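PDB 4R0G: uncharacterized protein from Legionella pneumophila subsp. pneumophila str. Philadelphia 1, which acts as a guanine-nucleotide exchange factor for the small GTPases Rab5, Rab21 and Rab22 and carries a VPS9-like domain followed by a helical bundle domain. Local coordinates for residues Q133-V136 against E137-Q141; A92-P95 against C96-Y99. All coordinates share one frame; numbering follows the deposited sequence.

How the contacts relate
Contact 2 comes first along the chain, in the later part of helix 80-101; contact 1 follows near the start of helix 132-151. Each lies within one continuous helix, so neither closes a loop, and the two follow in series without nesting or crossing. Their centres are about 10 Å apart because the two helices pack together. Leu139 of contact 1 enters contact 2, its CD1 lying 3.5 Å from CG2 of Val98, and CE2 of Phe135 approaches OH of Tyr99. The buried residues 92-99 thus receive the apolar side of the surface helix turns 133-141, and both belong to the VPS9-like domain.

Contact 1. Residues Q133-V136 against E137-Q141; sequences QRFV and EFLGQ
The backbone N-H of Leu139 donates to O of Phe135, with N and O 2.7 Å apart, and the side chains of the same two residues also meet. CD2 of Leu139 lies 3.4 Å from CE1 of Phe135, approaching the ring obliquely, while CG of Leu139 sits in the ring plane at its edge. Both methyls of Leu139, CD1 and CD2, meet the CD1-CE1 side of the Phe135 ring.

On another side of the helix, Gln133 and Glu137 join through their ends. The amide NE2 of Gln133 donates to OE2 of Glu137 at 3.0 Å; the acceptor lies almost in the amide plane, but the donor reaches the syn side of OE2 from 30° out of the carboxylate plane. Gln133 can span one turn because its CG is anti to the backbone N (chi1 -172°) and the chain then runs extended. Between these two pairs, Arg134 and Phe138 run side by side. NH2 of Arg134 is 3.6 Å from CZ of Phe138, and CE2 of the ring lies over one guanidinium face, offset toward its rim. Planes 68° apart exclude a parallel stack. The other terminal nitrogen, NH1 of Arg134, makes a salt bridge with OE2 of Glu131, just before the segment.

Phe135, Phe138 and Leu139 also touch helix 80-101, whereas Gln133, Arg134 and Glu137 are exposed. Side-chain pairs four residues apart, apolar on one side and polar on another, are characteristic of an amphipathic alpha helix, here on the surface of the all-helical VPS9-like domain.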
# COMPACT_ATOMS: atom_id res chain seq x y z
N GLN A 133 -24.84 2.78 26.35
CA GLN A 133 -25.20 3.91 25.49
C GLN A 133 -24.22 5.03 25.68
O GLN A 133 -23.68 5.57 24.72
CB GLN A 133 -26.60 4.41 25.80
CG GLN A 133 -27.08 5.45 24.81
CD GLN A 133 -28.40 6.07 25.23
OE1 GLN A 133 -29.41 5.37 25.35
NE2 GLN A 133 -28.39 7.38 25.47
N ARG A 134 -23.98 5.37 26.94
CA ARG A 134 -22.94 6.31 27.33
C ARG A 134 -21.52 5.93 26.90
O ARG A 134 -20.74 6.80 26.53
CB ARG A 134 -23.00 6.54 28.84
CG ARG A 134 -24.29 7.20 29.34
CD ARG A 134 -24.24 7.41 30.84
NE ARG A 134 -23.42 8.55 31.25
CZ ARG A 134 -22.54 8.54 32.24
NH1 ARG A 134 -22.32 7.44 32.95
NH2 ARG A 134 -21.86 9.65 32.52
N PHE A 135 -21.18 4.65 26.95
CA PHE A 135 -19.87 4.22 26.48
C PHE A 135 -19.76 4.63 25.02
O PHE A 135 -18.80 5.29 24.62
CB PHE A 135 -19.68 2.71 26.64
CG PHE A 135 -18.24 2.24 26.55
CD1 PHE A 135 -17.40 2.66 25.54
CD2 PHE A 135 -17.73 1.37 27.48
CE1 PHE A 135 -16.07 2.22 25.48
CE2 PHE A 135 -16.40 0.93 27.41
CZ PHE A 135 -15.58 1.37 26.41
N VAL A 136 -20.76 4.28 24.22
CA VAL A 136 -20.72 4.59 22.79
C VAL A 136 -20.67 6.10 22.50
O VAL A 136 -19.92 6.54 21.65
CB VAL A 136 -21.83 3.88 21.98
CG1 VAL A 136 -21.55 3.96 20.50
CG2 VAL A 136 -21.91 2.42 22.38
N GLU A 137 -21.45 6.91 23.21
CA GLU A 137 -21.34 8.36 23.05
C GLU A 137 -19.94 8.87 23.39
O GLU A 137 -19.31 9.56 22.59
CB GLU A 137 -22.36 9.08 23.91
CG GLU A 137 -23.72 8.54 23.72
CD GLU A 137 -24.71 9.16 24.67
OE1 GLU A 137 -24.61 10.40 24.85
OE2 GLU A 137 -25.55 8.42 25.24
N PHE A 138 -19.47 8.52 24.58
CA PHE A 138 -18.12 8.83 25.00
C PHE A 138 -17.11 8.40 23.95
O PHE A 138 -16.30 9.20 23.47
CB PHE A 138 -17.79 8.10 26.31
CG PHE A 138 -18.41 8.72 27.52
CD1 PHE A 138 -18.82 10.06 27.51
CD2 PHE A 138 -18.58 7.99 28.67
CE1 PHE A 138 -19.40 10.66 28.64
CE2 PHE A 138 -19.17 8.58 29.81
CZ PHE A 138 -19.58 9.92 29.79
N LEU A 139 -17.20 7.13 23.57
CA LEU A 139 -16.31 6.55 22.58
C LEU A 139 -16.20 7.40 21.31
O LEU A 139 -15.13 7.50 20.72
CB LEU A 139 -16.82 5.16 22.23
CG LEU A 139 -15.81 4.05 21.97
CD1 LEU A 139 -14.67 4.14 22.96
CD2 LEU A 139 -16.55 2.74 22.11
N GLY A 140 -17.28 8.04 20.89
CA GLY A 140 -17.26 8.84 19.68
C GLY A 140 -16.66 10.20 19.94
O GLY A 140 -16.01 10.78 19.08
N GLN A 141 -16.90 10.72 21.13
CA GLN A 141 -16.36 12.00 21.51
C GLN A 141 -14.86 11.92 21.56
O GLN A 141 -14.18 12.86 21.16
CB GLN A 141 -16.87 12.38 22.89
CG GLN A 141 -18.30 12.72 22.90
CD GLN A 141 -18.79 13.12 24.26
OE1 GLN A 141 -18.25 12.69 25.30
NE2 GLN A 141 -19.85 13.95 24.27

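Contact 2. Residues A92-P95 against C96-Y99; sequences ALFP and CMVY
Leu93 and Met97 form the apolar centre, one helical turn apart: SD of Met97 lies 3.9 Å from CG of Leu93, and the two side chains cross at a slant. With CG of Met97 anti to its own carbonyl carbon (chi1 -68°) and the chain extended at the next bond, SD is carried back beside Leu93; the bend at the last torsion moves only CE. The sulfur also comes to the edge of the Phe94 ring, near the ring plane, 4.3 Å from CD1 of Phe94, so two neighbouring side chains border the same atom.

Farther along, Tyr99 turns back over the preceding turn. O of Pro95 lies over one face of its ring, 3.3 Å from CG of Tyr99, and also accepts the backbone N-H of Tyr99 at 2.7 Å. The same oxygen thus accepts the helix bond and lies over the CG-CD2 side of the ring.

The polar backbone records the effect of the proline. Pro95 has no N-H to give the turn before it, and the helix is kinked there; the next bond, Cys96 N to Ala92 O, is weak at 3.5 Å. Normal spacing returns with Met97 N to Leu93 O at 2.9 Å. Beyond, Thr101 and Asn102 donate from their side chains to O of Met97 and O of Val98.

Helices 40-53, 58-71 and 132-151 all touch these buried residues, which places the proline-kinked helix 80-101 in the core of the helical VPS9-like domain.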
# COMPACT_ATOMS: atom_id res chain seq x y z
N ALA A 92 -8.09 -0.29 20.92
CA ALA A 92 -7.88 -0.28 22.37
C ALA A 92 -7.81 1.14 22.91
O ALA A 92 -8.12 1.39 24.06
CB ALA A 92 -6.65 -1.02 22.75
N LEU A 93 -7.39 2.06 22.05
CA LEU A 93 -7.10 3.45 22.42
C LEU A 93 -8.34 4.21 22.91
O LEU A 93 -8.30 4.97 23.89
CB LEU A 93 -6.51 4.17 21.22
CG LEU A 93 -6.48 5.70 21.38
CD1 LEU A 93 -5.51 6.09 22.47
CD2 LEU A 93 -6.11 6.41 20.09
N PHE A 94 -9.44 3.99 22.19
CA PHE A 94 -10.64 4.77 22.41
C PHE A 94 -11.26 4.47 23.76
O PHE A 94 -11.59 5.41 24.48
CB PHE A 94 -11.61 4.62 21.23
CG PHE A 94 -11.01 5.02 19.91
CD1 PHE A 94 -10.36 6.22 19.77
CD2 PHE A 94 -11.06 4.17 18.83
CE1 PHE A 94 -9.78 6.57 18.56
CE2 PHE A 94 -10.48 4.52 17.62
CZ PHE A 94 -9.85 5.72 17.50
N PRO A 95 -11.40 3.18 24.12
CA PRO A 95 -11.82 2.88 25.50
C PRO A 95 -10.95 3.54 26.56
O PRO A 95 -11.49 4.14 27.49
CB PRO A 95 -11.64 1.37 25.60
CG PRO A 95 -11.80 0.88 24.22
CD PRO A 95 -11.28 1.96 23.30
N CYS A 96 -9.62 3.43 26.42
CA CYS A 96 -8.72 4.09 27.36
C CYS A 96 -9.02 5.61 27.45
O CYS A 96 -9.05 6.17 28.53
CB CYS A 96 -7.23 3.85 27.02
SG CYS A 96 -6.70 2.11 27.05
N MET A 97 -9.24 6.26 26.32
CA MET A 97 -9.58 7.69 26.33
C MET A 97 -10.86 7.93 27.12
O MET A 97 -10.97 8.89 27.88
CB MET A 97 -9.71 8.25 24.92
CG MET A 97 -8.38 8.28 24.18
SD MET A 97 -8.48 8.92 22.49
CE MET A 97 -8.68 10.68 22.80
N VAL A 98 -11.81 7.02 26.96
CA VAL A 98 -13.07 7.11 27.67
C VAL A 98 -12.85 6.91 29.15
O VAL A 98 -13.33 7.69 29.98
CB VAL A 98 -14.05 6.07 27.14
CG1 VAL A 98 -15.34 6.04 27.99
CG2 VAL A 98 -14.32 6.36 25.67
N TYR A 99 -12.11 5.86 29.50
CA TYR A 99 -11.82 5.57 30.90
C TYR A 99 -11.02 6.69 31.55
O TYR A 99 -11.23 7.00 32.71
CB TYR A 99 -11.09 4.25 31.02
CG TYR A 99 -11.98 3.10 30.63
CD1 TYR A 99 -13.35 3.22 30.76
CD2 TYR A 99 -11.45 1.90 30.16
CE1 TYR A 99 -14.18 2.17 30.44
CE2 TYR A 99 -12.27 0.84 29.83
CZ TYR A 99 -13.64 0.98 29.97
OH TYR A 99 -14.51 -0.04 29.65